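Local coordinates for protein hydrolase (Burkholderia cenocepacia, PDB 4QKU) that probably hydrolyses fumarylacetoacetate to fumarate and acetoacetate, the last step of phenylalanine and tyrosine breakdown, with the help of bound metal ions, at residues K24-T29 with A110-D115; I46-K51 with D135-L140; E222-F227 with V252-W257; I239-A244 with Q352-T357; G383-L388 with T405-G410. All coordinates share one frame; numbering follows the deposited sequence.

Interaction 1: K24-T29 with A110-D115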
# COMPACT_ATOMS: atom_id res chain seq x y z
N LYS B 24 -7.90 -13.13 38.08
CA LYS B 24 -9.32 -13.05 37.70
C LYS B 24 -9.82 -11.63 37.87
O LYS B 24 -9.23 -10.85 38.63
CB LYS B 24 -10.17 -13.98 38.60
CG LYS B 24 -9.79 -15.45 38.57
CD LYS B 24 -10.09 -16.09 37.22
CE LYS B 24 -9.13 -17.23 36.95
NZ LYS B 24 -9.32 -17.78 35.59
N SER B 25 -10.94 -11.32 37.21
CA SER B 25 -11.57 -10.01 37.30
C SER B 25 -12.89 -9.98 38.09
O SER B 25 -13.60 -10.99 38.20
CB SER B 25 -11.81 -9.48 35.90
OG SER B 25 -12.15 -8.11 35.94
N TRP B 26 -13.20 -8.80 38.63
CA TRP B 26 -14.52 -8.54 39.22
C TRP B 26 -15.59 -8.29 38.11
O TRP B 26 -16.80 -8.25 38.38
CB TRP B 26 -14.49 -7.38 40.21
CG TRP B 26 -13.77 -6.15 39.74
CD1 TRP B 26 -12.49 -5.77 40.04
CD2 TRP B 26 -14.29 -5.12 38.90
NE1 TRP B 26 -12.18 -4.58 39.45
CE2 TRP B 26 -13.27 -4.16 38.74
CE3 TRP B 26 -15.52 -4.91 38.29
CZ2 TRP B 26 -13.45 -3.02 37.98
CZ3 TRP B 26 -15.68 -3.75 37.52
CH2 TRP B 26 -14.66 -2.83 37.38
N ILE B 27 -15.14 -8.16 36.87
CA ILE B 27 -16.01 -8.34 35.72
C ILE B 27 -16.10 -9.83 35.49
O ILE B 27 -15.22 -10.43 34.85
CB ILE B 27 -15.48 -7.59 34.49
CG1 ILE B 27 -15.61 -6.10 34.77
CG2 ILE B 27 -16.25 -7.95 33.24
CD1 ILE B 27 -14.72 -5.26 33.90
N GLU B 28 -17.19 -10.41 36.00
CA GLU B 28 -17.34 -11.85 36.11
C GLU B 28 -17.36 -12.59 34.78
O GLU B 28 -16.91 -13.72 34.69
CB GLU B 28 -18.61 -12.20 36.92
CG GLU B 28 -18.65 -13.66 37.40
CD GLU B 28 -17.46 -14.04 38.29
OE1 GLU B 28 -17.15 -13.28 39.27
OE2 GLU B 28 -16.85 -15.11 38.04
N THR B 29 -17.86 -11.95 33.74
CA THR B 29 -17.91 -12.61 32.43
C THR B 29 -16.52 -12.93 31.87
O THR B 29 -16.37 -13.81 31.03
CB THR B 29 -18.70 -11.79 31.40
OG1 THR B 29 -18.19 -10.45 31.33
CG2 THR B 29 -20.19 -11.79 31.79
N ALA B 110 -4.19 -4.47 36.98
CA ALA B 110 -4.25 -4.22 38.42
C ALA B 110 -5.62 -3.71 38.80
O ALA B 110 -6.24 -4.18 39.72
CB ALA B 110 -3.18 -3.22 38.84
N LEU B 111 -6.11 -2.76 38.04
CA LEU B 111 -7.41 -2.15 38.32
C LEU B 111 -8.60 -3.11 38.23
O LEU B 111 -9.55 -2.99 39.00
CB LEU B 111 -7.62 -0.97 37.36
CG LEU B 111 -8.77 -0.04 37.75
CD1 LEU B 111 -8.47 0.65 39.08
CD2 LEU B 111 -9.05 0.96 36.65
N PHE B 112 -8.54 -4.04 37.28
CA PHE B 112 -9.67 -4.92 37.02
C PHE B 112 -9.51 -6.27 37.66
O PHE B 112 -10.37 -7.12 37.49
CB PHE B 112 -9.94 -5.05 35.52
CG PHE B 112 -10.53 -3.81 34.93
CD1 PHE B 112 -11.87 -3.53 35.09
CD2 PHE B 112 -9.73 -2.90 34.26
CE1 PHE B 112 -12.42 -2.37 34.58
CE2 PHE B 112 -10.27 -1.74 33.75
CZ PHE B 112 -11.63 -1.48 33.90
N SER B 113 -8.43 -6.43 38.42
CA SER B 113 -8.24 -7.60 39.28
C SER B 113 -9.30 -7.65 40.38
O SER B 113 -9.58 -6.64 41.06
CB SER B 113 -6.87 -7.58 39.93
OG SER B 113 -5.90 -8.06 39.05
N ARG B 114 -9.82 -8.85 40.62
CA ARG B 114 -11.00 -9.03 41.45
C ARG B 114 -10.97 -8.28 42.79
O ARG B 114 -12.01 -7.84 43.29
CB ARG B 114 -11.24 -10.51 41.71
CG ARG B 114 -12.69 -10.84 42.01
CD ARG B 114 -12.91 -12.11 42.80
NE ARG B 114 -12.69 -13.32 42.02
CZ ARG B 114 -13.60 -13.88 41.22
NH1 ARG B 114 -14.81 -13.32 41.05
NH2 ARG B 114 -13.27 -14.99 40.57
N ASP B 115 -9.77 -8.17 43.37
CA ASP B 115 -9.59 -7.64 44.71
C ASP B 115 -9.31 -6.14 44.79
O ASP B 115 -9.23 -5.59 45.89
CB ASP B 115 -8.46 -8.40 45.40
CG ASP B 115 -8.82 -9.86 45.64
OD1 ASP B 115 -10.02 -10.22 45.54
OD2 ASP B 115 -7.89 -10.65 45.94
O HOH W 1 -14.82 -16.53 38.69
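Trp26 holds CG between its backbone N and carbonyl carbon (chi1 47°), and this turns the indole edge toward the carbonyl groups of Leu111 and Ser113. Ser25 sets OG anti to its own N (chi1 -167°), which aims the hydroxyl at Phe112 O. Trp26 NE1 donates to Leu111 O at 3.1 Å. That bond is nearly straight (162°), stays close to the ring plane and falls on a lone pair of the carbonyl. Ser25 OG donates to Phe112 O at 2.6 Å and accepts from Ile27 N at 3.1 Å. The second bond makes an ST turn, and the hydroxyl ties the turn to Phe112, next to helix 98-111. A single beta bridge pairs Ser25 with Ser113, and Arg114 N donates to Lys24 O at 2.9 Å. This joins the loop before strand 44-49 to the residues that follow helix 98-111. Phe112 CD1 lies 3.3 Å from Trp26 CZ2. The two rings are near parallel but slid apart, so they barely overlap. Ile27 CD1 also touches Phe112 CD1, at 3.5 Å. Leu60 of strand 55-60 and Leu130 of strand 130-132 pack on both Ile27 and Phe112. At the exposed residues Glu28 and Arg114, NH1 of Arg114 forms a salt bridge with Glu28 OE1 at 2.9 Å, the carboxylate and guanidinium nearly coplanar. A water links Glu28 OE2 to Arg114 NH2.

Interaction 2: I46-K51 with D135-L140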
# COMPACT_ATOMS: atom_id res chain seq x y z
N ILE B 46 -10.87 -0.13 18.69
CA ILE B 46 -11.52 1.15 18.50
C ILE B 46 -12.99 0.89 18.39
O ILE B 46 -13.43 0.03 17.62
CB ILE B 46 -11.05 1.85 17.20
CG1 ILE B 46 -9.56 2.20 17.27
CG2 ILE B 46 -11.89 3.08 16.90
CD1 ILE B 46 -9.24 3.32 18.24
N PHE B 47 -13.76 1.65 19.17
CA PHE B 47 -15.21 1.41 19.27
C PHE B 47 -15.95 2.72 19.39
O PHE B 47 -15.40 3.72 19.86
CB PHE B 47 -15.55 0.53 20.50
CG PHE B 47 -15.54 1.29 21.78
CD1 PHE B 47 -14.35 1.55 22.43
CD2 PHE B 47 -16.71 1.79 22.30
CE1 PHE B 47 -14.33 2.30 23.59
CE2 PHE B 47 -16.70 2.53 23.47
CZ PHE B 47 -15.51 2.79 24.12
N SER B 48 -17.20 2.69 18.97
CA SER B 48 -18.08 3.79 19.23
C SER B 48 -19.36 3.24 19.84
O SER B 48 -19.67 2.06 19.73
CB SER B 48 -18.38 4.58 17.95
OG SER B 48 -18.99 3.76 16.98
N ASP B 49 -20.09 4.13 20.48
CA ASP B 49 -21.40 3.84 21.03
C ASP B 49 -22.23 5.11 20.93
O ASP B 49 -21.78 6.10 20.34
CB ASP B 49 -21.26 3.40 22.48
CG ASP B 49 -20.58 4.47 23.35
OD1 ASP B 49 -20.07 5.47 22.83
OD2 ASP B 49 -20.57 4.30 24.59
N ALA B 50 -23.43 5.08 21.48
CA ALA B 50 -24.25 6.29 21.58
C ALA B 50 -23.64 7.36 22.50
O ALA B 50 -23.94 8.54 22.35
CB ALA B 50 -25.66 5.92 22.03
N LYS B 51 -22.80 6.98 23.45
CA LYS B 51 -22.12 7.97 24.31
C LYS B 51 -21.15 8.86 23.51
O LYS B 51 -20.99 10.03 23.84
CB LYS B 51 -21.37 7.31 25.48
N ASP B 135 -23.60 -3.05 23.06
CA ASP B 135 -24.00 -1.67 22.69
C ASP B 135 -22.92 -0.86 21.97
O ASP B 135 -22.97 0.37 21.97
CB ASP B 135 -24.36 -0.87 23.94
CG ASP B 135 -25.36 -1.56 24.80
OD1 ASP B 135 -26.27 -2.23 24.27
OD2 ASP B 135 -25.24 -1.41 26.04
N ALA B 136 -21.93 -1.51 21.41
CA ALA B 136 -20.82 -0.80 20.82
C ALA B 136 -20.68 -1.22 19.38
O ALA B 136 -21.16 -2.29 18.99
CB ALA B 136 -19.52 -1.09 21.57
N THR B 137 -20.03 -0.36 18.60
CA THR B 137 -19.74 -0.67 17.22
C THR B 137 -18.24 -0.63 17.08
O THR B 137 -17.61 0.31 17.58
CB THR B 137 -20.39 0.34 16.29
OG1 THR B 137 -21.80 0.32 16.51
CG2 THR B 137 -20.09 0.01 14.83
N LEU B 138 -17.68 -1.66 16.46
CA LEU B 138 -16.24 -1.78 16.35
C LEU B 138 -15.77 -1.41 14.97
O LEU B 138 -16.41 -1.72 13.96
CB LEU B 138 -15.80 -3.21 16.67
CG LEU B 138 -16.27 -3.64 18.04
CD1 LEU B 138 -16.18 -5.14 18.18
CD2 LEU B 138 -15.46 -2.92 19.11
N HIS B 139 -14.62 -0.73 14.93
CA HIS B 139 -14.08 -0.19 13.71
C HIS B 139 -12.66 -0.70 13.52
O HIS B 139 -12.10 -1.35 14.42
CB HIS B 139 -14.10 1.33 13.79
CG HIS B 139 -15.42 1.89 14.23
ND1 HIS B 139 -16.43 2.21 13.35
CD2 HIS B 139 -15.89 2.20 15.46
CE1 HIS B 139 -17.46 2.69 14.01
NE2 HIS B 139 -17.16 2.70 15.30
N LEU B 140 -12.09 -0.46 12.35
CA LEU B 140 -10.68 -0.75 12.13
C LEU B 140 -9.83 -0.17 13.25
O LEU B 140 -9.91 1.04 13.50
CB LEU B 140 -10.20 -0.11 10.83
CG LEU B 140 -10.19 -0.97 9.56
CD1 LEU B 140 -9.37 -0.23 8.51
CD2 LEU B 140 -9.60 -2.34 9.81
O HOH W 2 -11.37 -2.17 16.79
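Ser48 OG and His139 NE2 share a hydrogen bond of 2.7 Å, and either atom could be the donor. The two residues sit on one face of an antiparallel pair of strands, 44-49 and 137-139. The pair forms one side of the five-stranded antiparallel sheet of the N-terminal domain, with 137-139 as an outermost strand. Ser48 and Thr137 are a hydrogen-bonded pair: Thr137 N donates to Ser48 O at 2.7 Å and Ser48 N to Thr137 O at 2.8 Å. One step along, Phe47 faces Leu138 across a non-hydrogen-bonded pair. There the CA atoms of Phe47 and Leu138 come within 4.4 Å, and Leu138 CD2 rests 3.7 Å from Phe47 CB. The Phe47 ring also meets Ala136 CB through CD2, at 4.1 Å. Ile64 of strand 63-66 touches Phe47 and Ala136. Leu138 touches Pro284 and Trp285 of strand 280-288, a contact between the N-terminal sheet and the C-terminal part of the fold. On the face that carries Ser48 and His139, Arg54 packs against Ile46, Ser48 and His139. His139 N donates to Ile46 O at 3.0 Å. The His139 CG is anti to the carbonyl carbon (chi1 -49°), which brings the imidazole across to Ser48. His139 CD2 lies 3.8 Å from Ser48 N, which sits at the edge of the imidazole, in its plane.

Interaction 3: E222-F227 with V252-W257. With NA (sodium ion), chain H.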
# COMPACT_ATOMS: atom_id res chain seq x y z
N GLU B 222 -9.53 -16.77 2.59
CA GLU B 222 -8.17 -17.21 2.91
C GLU B 222 -7.92 -16.98 4.38
O GLU B 222 -7.81 -15.84 4.82
CB GLU B 222 -7.15 -16.46 2.06
CG GLU B 222 -7.05 -16.94 0.61
CD GLU B 222 -5.70 -16.65 -0.01
OE1 GLU B 222 -5.19 -17.55 -0.72
OE2 GLU B 222 -5.15 -15.53 0.22
N LEU B 223 -7.90 -18.08 5.14
CA LEU B 223 -7.57 -18.03 6.56
C LEU B 223 -6.10 -17.62 6.82
O LEU B 223 -5.18 -18.29 6.39
CB LEU B 223 -7.83 -19.39 7.22
CG LEU B 223 -7.31 -19.59 8.65
CD1 LEU B 223 -7.95 -18.62 9.64
CD2 LEU B 223 -7.59 -21.02 9.06
N GLU B 224 -5.93 -16.51 7.53
CA GLU B 224 -4.63 -15.96 7.82
C GLU B 224 -4.69 -15.24 9.13
O GLU B 224 -5.79 -14.98 9.66
CB GLU B 224 -4.19 -14.90 6.75
CG GLU B 224 -4.34 -15.29 5.29
CD GLU B 224 -3.61 -14.35 4.35
OE1 GLU B 224 -2.67 -13.64 4.80
OE2 GLU B 224 -3.94 -14.33 3.13
N THR B 225 -3.52 -14.92 9.65
CA THR B 225 -3.38 -13.90 10.67
C THR B 225 -2.49 -12.79 10.13
O THR B 225 -1.72 -12.97 9.17
CB THR B 225 -2.65 -14.42 11.94
OG1 THR B 225 -1.31 -14.76 11.59
CG2 THR B 225 -3.34 -15.66 12.56
N GLY B 226 -2.60 -11.63 10.74
CA GLY B 226 -1.77 -10.52 10.34
C GLY B 226 -1.26 -9.86 11.56
O GLY B 226 -1.95 -9.82 12.58
N PHE B 227 -0.03 -9.36 11.50
CA PHE B 227 0.47 -8.62 12.64
C PHE B 227 0.52 -7.12 12.34
O PHE B 227 0.63 -6.70 11.19
CB PHE B 227 1.78 -9.22 13.19
CG PHE B 227 2.95 -9.22 12.23
CD1 PHE B 227 3.77 -8.11 12.13
CD2 PHE B 227 3.26 -10.36 11.49
CE1 PHE B 227 4.86 -8.11 11.28
CE2 PHE B 227 4.35 -10.37 10.64
CZ PHE B 227 5.16 -9.23 10.53
N VAL B 252 -4.01 -9.98 14.64
CA VAL B 252 -5.43 -10.04 14.36
C VAL B 252 -5.67 -11.21 13.42
O VAL B 252 -4.72 -11.76 12.83
CB VAL B 252 -5.95 -8.75 13.67
CG1 VAL B 252 -5.87 -7.54 14.60
CG2 VAL B 252 -5.21 -8.47 12.36
N LEU B 253 -6.94 -11.55 13.23
CA LEU B 253 -7.31 -12.54 12.23
C LEU B 253 -7.53 -11.80 10.93
O LEU B 253 -7.93 -10.62 10.93
CB LEU B 253 -8.58 -13.27 12.62
CG LEU B 253 -8.55 -13.94 13.98
CD1 LEU B 253 -9.92 -14.48 14.34
CD2 LEU B 253 -7.54 -15.05 13.99
N LEU B 254 -7.29 -12.49 9.82
CA LEU B 254 -7.27 -11.84 8.51
C LEU B 254 -7.86 -12.78 7.46
O LEU B 254 -7.36 -13.86 7.24
CB LEU B 254 -5.84 -11.45 8.16
CG LEU B 254 -5.59 -10.59 6.89
CD1 LEU B 254 -4.28 -9.83 7.03
CD2 LEU B 254 -5.52 -11.42 5.63
N ASN B 255 -8.95 -12.33 6.83
CA ASN B 255 -9.56 -13.04 5.76
C ASN B 255 -9.20 -12.32 4.49
O ASN B 255 -9.70 -11.23 4.21
CB ASN B 255 -11.08 -13.09 5.92
CG ASN B 255 -11.74 -14.00 4.90
OD1 ASN B 255 -11.09 -14.47 3.94
ND2 ASN B 255 -13.02 -14.26 5.08
N ASP B 256 -8.33 -12.94 3.70
CA ASP B 256 -7.91 -12.35 2.45
C ASP B 256 -8.80 -12.87 1.36
O ASP B 256 -8.42 -13.78 0.60
CB ASP B 256 -6.46 -12.64 2.11
CG ASP B 256 -6.03 -11.95 0.81
OD1 ASP B 256 -6.69 -10.97 0.40
OD2 ASP B 256 -5.06 -12.41 0.17
N TRP B 257 -9.99 -12.29 1.27
CA TRP B 257 -10.96 -12.72 0.28
C TRP B 257 -10.31 -12.74 -1.08
O TRP B 257 -9.62 -11.78 -1.45
CB TRP B 257 -12.14 -11.77 0.23
CG TRP B 257 -12.85 -11.51 1.53
CD1 TRP B 257 -12.65 -10.43 2.38
CD2 TRP B 257 -13.86 -12.29 2.12
NE1 TRP B 257 -13.48 -10.53 3.44
CE2 TRP B 257 -14.26 -11.65 3.30
CE3 TRP B 257 -14.52 -13.46 1.73
CZ2 TRP B 257 -15.26 -12.14 4.10
CZ3 TRP B 257 -15.53 -13.95 2.53
CH2 TRP B 257 -15.89 -13.29 3.71
NA NA H . -8.65 -9.83 -0.34
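Asp256 and Glu222 place two carboxylate oxygens, OD2 and OE2, 3.1 Å apart. Both are acceptors, so they do not bond to each other. Instead, Glu222 OE2 has a salt bridge to Lys276 and OE1 one to Arg260. Asp256 OD1 binds the sodium ion at 2.4 Å. Trp257 O binds the sodium ion at 2.5 Å, and Lys276 O, Ala279 O and Thr280 OG1 complete the site. Glu224 brings a third carboxylate, with Glu224 OE2 3.7 Å from Asp256 OD2 and the two planes almost perpendicular. Glu224 OE1 is satisfied from outside the two segments, and Gly372 is a polar partner of this side chain.

The backbones belong to antiparallel strands 219-229 and 248-259 in the central sheet of the C-terminal domain. Gly226 and Val252 exchange both backbone bonds. Leu254 N donates to Glu224 O at 2.9 Å, while the return bond is weak. Just before Leu223, Glu222 N donates to Asn255 OD1 at 3.1 Å. Glu222 O accepts from Asp256 N at 3.2 Å.

Such close carboxylates probably repel one another, and Lys276, Arg260 and the sodium ion may offset this. The sodium ion lies at the predicted magnesium site, whereas the carboxylates, with Asp149, match the predicted calcium site.

Interaction 4: I239-A244 with Q352-T357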
# COMPACT_ATOMS: atom_id res chain seq x y z
N ILE B 239 15.70 -4.15 9.68
CA ILE B 239 15.46 -4.66 11.04
C ILE B 239 16.07 -6.05 11.11
O ILE B 239 15.71 -6.92 10.30
CB ILE B 239 13.96 -4.76 11.36
CG1 ILE B 239 13.24 -3.42 11.15
CG2 ILE B 239 13.75 -5.22 12.80
CD1 ILE B 239 11.74 -3.52 11.11
N ALA B 240 17.02 -6.23 12.03
CA ALA B 240 17.71 -7.51 12.23
C ALA B 240 16.71 -8.52 12.70
O ALA B 240 15.80 -8.18 13.49
CB ALA B 240 18.81 -7.36 13.26
N CYS B 241 16.80 -9.74 12.20
CA CYS B 241 15.83 -10.76 12.54
C CYS B 241 15.61 -10.87 14.05
O CYS B 241 14.50 -11.01 14.50
CB CYS B 241 16.26 -12.11 11.97
SG CYS B 241 15.01 -13.37 12.24
N GLU B 242 16.68 -10.76 14.81
CA GLU B 242 16.64 -10.87 16.26
C GLU B 242 15.95 -9.68 16.98
O GLU B 242 15.55 -9.82 18.13
CB GLU B 242 18.08 -10.99 16.81
CG GLU B 242 18.88 -9.70 16.63
CD GLU B 242 20.38 -9.82 16.92
OE1 GLU B 242 20.81 -9.95 18.11
OE2 GLU B 242 21.13 -9.73 15.93
N ASP B 243 15.87 -8.52 16.34
CA ASP B 243 15.21 -7.37 16.92
C ASP B 243 13.78 -7.28 16.45
O ASP B 243 13.03 -6.43 16.95
CB ASP B 243 15.91 -6.06 16.52
CG ASP B 243 17.38 -5.99 16.99
OD1 ASP B 243 17.73 -6.59 18.03
OD2 ASP B 243 18.20 -5.33 16.30
N ALA B 244 13.38 -8.13 15.51
CA ALA B 244 12.11 -7.94 14.78
C ALA B 244 10.88 -7.92 15.65
O ALA B 244 10.01 -7.10 15.46
CB ALA B 244 11.94 -8.99 13.68
N GLN B 352 9.67 -12.81 8.53
CA GLN B 352 8.98 -12.05 7.51
C GLN B 352 9.37 -10.59 7.64
O GLN B 352 9.64 -9.94 6.64
CB GLN B 352 7.47 -12.21 7.63
CG GLN B 352 6.97 -13.62 7.33
CD GLN B 352 5.56 -13.92 7.83
OE1 GLN B 352 5.04 -13.26 8.73
NE2 GLN B 352 4.96 -14.97 7.27
N LEU B 353 9.42 -10.07 8.85
CA LEU B 353 9.66 -8.65 9.04
C LEU B 353 11.10 -8.33 8.68
O LEU B 353 11.40 -7.29 8.04
CB LEU B 353 9.31 -8.23 10.48
CG LEU B 353 9.43 -6.75 10.81
CD1 LEU B 353 8.61 -5.93 9.82
CD2 LEU B 353 8.97 -6.44 12.22
N ALA B 354 12.01 -9.23 9.05
CA ALA B 354 13.42 -9.07 8.64
C ALA B 354 13.55 -9.07 7.11
O ALA B 354 14.26 -8.24 6.53
CB ALA B 354 14.29 -10.17 9.24
N HIS B 355 12.85 -9.98 6.46
CA HIS B 355 12.96 -10.08 5.00
C HIS B 355 12.35 -8.87 4.32
O HIS B 355 12.89 -8.38 3.34
CB HIS B 355 12.33 -11.37 4.49
CG HIS B 355 12.41 -11.52 3.01
ND1 HIS B 355 13.59 -11.78 2.36
CD2 HIS B 355 11.47 -11.40 2.05
CE1 HIS B 355 13.37 -11.84 1.06
NE2 HIS B 355 12.09 -11.64 0.85
N HIS B 356 11.25 -8.38 4.85
CA HIS B 356 10.61 -7.15 4.36
C HIS B 356 11.58 -5.98 4.33
O HIS B 356 11.48 -5.12 3.45
CB HIS B 356 9.43 -6.74 5.26
CG HIS B 356 8.34 -5.99 4.55
ND1 HIS B 356 8.59 -4.98 3.65
CD2 HIS B 356 7.00 -6.08 4.64
CE1 HIS B 356 7.45 -4.52 3.17
NE2 HIS B 356 6.46 -5.16 3.77
N THR B 357 12.48 -5.91 5.31
CA THR B 357 13.30 -4.73 5.48
C THR B 357 14.74 -4.92 5.07
O THR B 357 15.55 -4.00 5.21
CB THR B 357 13.27 -4.24 6.94
OG1 THR B 357 13.66 -5.32 7.83
CG2 THR B 357 11.89 -3.74 7.28
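Ile239 and Cys241 run alongside residues 352-357 of helix 349-357, the CA of Cys241 lying 4.9 Å from that of Ala354. Residues 241-244 have helical backbone angles without the regular helical bonds, and they form a turn in the loop after strand 219-229. The Ile239 carbonyl approaches the helix, where Ala354 CA makes a CH...O contact with Ile239 O at 3.6 Å. One hydrogen bond joins the segments. Ile239 N donates to Thr357 OG1 at 3.0 Å, nearly straight at 165°. Thr357 OG1 stands between its own N and carbonyl carbon (chi1 55°), which leaves Thr357 CG2 to meet Ile239 CD1 at 3.8 Å. Ile239 CD1 also lies 4.0 Å from Leu353 CG, where the two side chains meet at a slant. The Leu353 branch CD2 reaches Ala244, 3.5 Å from its O and 4.2 Å from its CB. Ala354 CB lies 3.7 Å from Cys241 CA. All the residues that touch are buried. The helix is flanked by strands 147-150 and 368-370, with Met369 against Leu353 and Phe150 against His356. The rings of His356 and Phe273 of the second subunit meet edge-to-face.

Interaction 5: G383-L388 with T405-G410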
# COMPACT_ATOMS: atom_id res chain seq x y z
N GLY B 383 -6.78 -23.90 4.60
CA GLY B 383 -7.33 -22.59 4.92
C GLY B 383 -8.07 -21.85 3.80
O GLY B 383 -8.34 -20.66 3.93
N SER B 384 -8.43 -22.55 2.73
CA SER B 384 -9.30 -21.96 1.72
C SER B 384 -10.19 -23.00 1.10
O SER B 384 -9.89 -24.19 1.17
CB SER B 384 -8.46 -21.32 0.63
OG SER B 384 -7.81 -22.30 -0.14
N LEU B 385 -11.29 -22.59 0.46
CA LEU B 385 -12.15 -23.55 -0.22
C LEU B 385 -11.51 -24.11 -1.49
O LEU B 385 -11.70 -25.29 -1.83
CB LEU B 385 -13.52 -22.96 -0.51
CG LEU B 385 -14.37 -22.85 0.75
CD1 LEU B 385 -15.42 -21.77 0.63
CD2 LEU B 385 -15.03 -24.18 1.04
N LEU B 386 -10.71 -23.28 -2.15
CA LEU B 386 -9.91 -23.75 -3.26
C LEU B 386 -9.22 -25.06 -2.85
O LEU B 386 -9.29 -26.05 -3.58
CB LEU B 386 -8.88 -22.71 -3.68
CG LEU B 386 -7.89 -23.17 -4.77
CD1 LEU B 386 -8.61 -23.53 -6.05
CD2 LEU B 386 -6.82 -22.11 -5.02
N GLU B 387 -8.58 -25.05 -1.68
CA GLU B 387 -7.89 -26.24 -1.18
C GLU B 387 -8.87 -27.32 -0.66
O GLU B 387 -8.79 -28.47 -1.06
CB GLU B 387 -6.89 -25.88 -0.08
CG GLU B 387 -5.67 -25.10 -0.55
CD GLU B 387 -4.94 -24.45 0.60
OE1 GLU B 387 -4.00 -25.06 1.15
OE2 GLU B 387 -5.34 -23.34 1.01
N LEU B 388 -9.82 -26.92 0.18
CA LEU B 388 -10.76 -27.86 0.80
C LEU B 388 -11.58 -28.64 -0.20
O LEU B 388 -11.82 -29.81 0.00
CB LEU B 388 -11.75 -27.13 1.71
CG LEU B 388 -11.13 -26.53 2.96
CD1 LEU B 388 -12.02 -25.44 3.53
CD2 LEU B 388 -10.87 -27.62 4.00
N THR B 405 -19.06 -25.57 -3.16
CA THR B 405 -17.69 -25.50 -3.67
C THR B 405 -17.12 -24.14 -3.26
O THR B 405 -16.39 -24.05 -2.29
CB THR B 405 -17.60 -25.69 -5.20
OG1 THR B 405 -18.51 -24.80 -5.84
CG2 THR B 405 -17.96 -27.12 -5.57
N PHE B 406 -17.48 -23.08 -3.97
CA PHE B 406 -17.07 -21.74 -3.57
C PHE B 406 -18.21 -20.98 -2.91
O PHE B 406 -19.33 -21.47 -2.87
CB PHE B 406 -16.48 -21.00 -4.77
CG PHE B 406 -15.17 -21.57 -5.20
CD1 PHE B 406 -14.00 -21.19 -4.58
CD2 PHE B 406 -15.13 -22.53 -6.20
CE1 PHE B 406 -12.78 -21.73 -4.96
CE2 PHE B 406 -13.92 -23.08 -6.58
CZ PHE B 406 -12.74 -22.68 -5.96
N ILE B 407 -17.93 -19.79 -2.40
CA ILE B 407 -18.91 -19.05 -1.61
C ILE B 407 -20.06 -18.53 -2.47
O ILE B 407 -19.86 -18.04 -3.60
CB ILE B 407 -18.28 -17.85 -0.89
CG1 ILE B 407 -17.13 -18.29 0.01
CG2 ILE B 407 -19.28 -17.14 -0.02
CD1 ILE B 407 -16.16 -17.15 0.28
N GLU B 408 -21.26 -18.60 -1.90
CA GLU B 408 -22.46 -18.18 -2.55
C GLU B 408 -23.03 -16.93 -1.88
O GLU B 408 -22.86 -16.70 -0.67
CB GLU B 408 -23.46 -19.33 -2.53
CG GLU B 408 -23.03 -20.44 -3.48
CD GLU B 408 -23.97 -21.63 -3.50
OE1 GLU B 408 -25.14 -21.49 -3.09
OE2 GLU B 408 -23.56 -22.72 -3.96
N ASP B 409 -23.75 -16.14 -2.68
CA ASP B 409 -24.36 -14.92 -2.22
C ASP B 409 -25.17 -15.19 -0.95
O ASP B 409 -25.89 -16.19 -0.85
CB ASP B 409 -25.26 -14.31 -3.34
CG ASP B 409 -24.44 -13.72 -4.51
OD1 ASP B 409 -23.18 -13.75 -4.48
OD2 ASP B 409 -25.07 -13.23 -5.48
N GLY B 410 -25.03 -14.31 0.04
CA GLY B 410 -25.72 -14.51 1.31
C GLY B 410 -24.90 -15.27 2.34
O GLY B 410 -25.13 -15.10 3.53
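Leu385 lies over the carbonyl oxygen of Thr405, with CB 3.5 Å and CD2 3.6 Å from Thr405 O. Its CG is anti to the carbonyl carbon (chi1 -75°), and this carries the branch along that oxygen toward Ile407. Leu385 CD1 meets Ile407 CG1 at 3.9 Å, the two side chains crossing at about a right angle. The Phe406 ring approaches the start of helix 385-388 by its outer carbons. Phe406 CE1 is 3.8 Å from Leu386 N, and Phe406 CZ is 4.2 Å from Leu386 CD1. Leucine and ring carbons thus pack against side chains and backbone, joining a short helix to the loop before strand 412-421 in the C-terminal domain. Ser384 is the N-cap of that helix. Ser384 OG accepts from Glu387 N at 3.2 Å, nearly straight at 161°, and donates to Glu387 OE2 at 2.9 Å. The hydroxyl therefore both caps the helix and holds the glutamate side chain. Asp220 of strand 219-229 takes the amide hydrogens of Leu385 and Leu386 and also packs against Phe406, so the polar helix start and the ring share one neighbour. Glu387 OE2 is also hydrogen-bonded to His156, the predicted proton acceptor, and this bond probably helps position the imidazole. Arg260 of helix 260-266 packs on Leu386 and Phe406, and Ile435 of strand 424-436 lies against Ile407.

In the fold
From the N terminus, interaction 1 closes the first long loop, tying 24-29 to the end of helix 98-111. Interaction 2 opens inside that loop and closes after it, at 135-140, so the two cross within the N-terminal region. Both end before interaction 3 begins. Interaction 3 joins adjacent strands of the central C-terminal sheet. Interaction 4 starts in the loop between those strands and closes far later, at helix 349-357, so it crosses interaction 3. They touch where Phe227 packs on Gln352 and Leu353. Interaction 5 follows in series and meets interaction 3 through Leu223 with Gly383 and Trp257 with Ile407. Interactions 2 and 4 lie on opposite sides of the chain's centre.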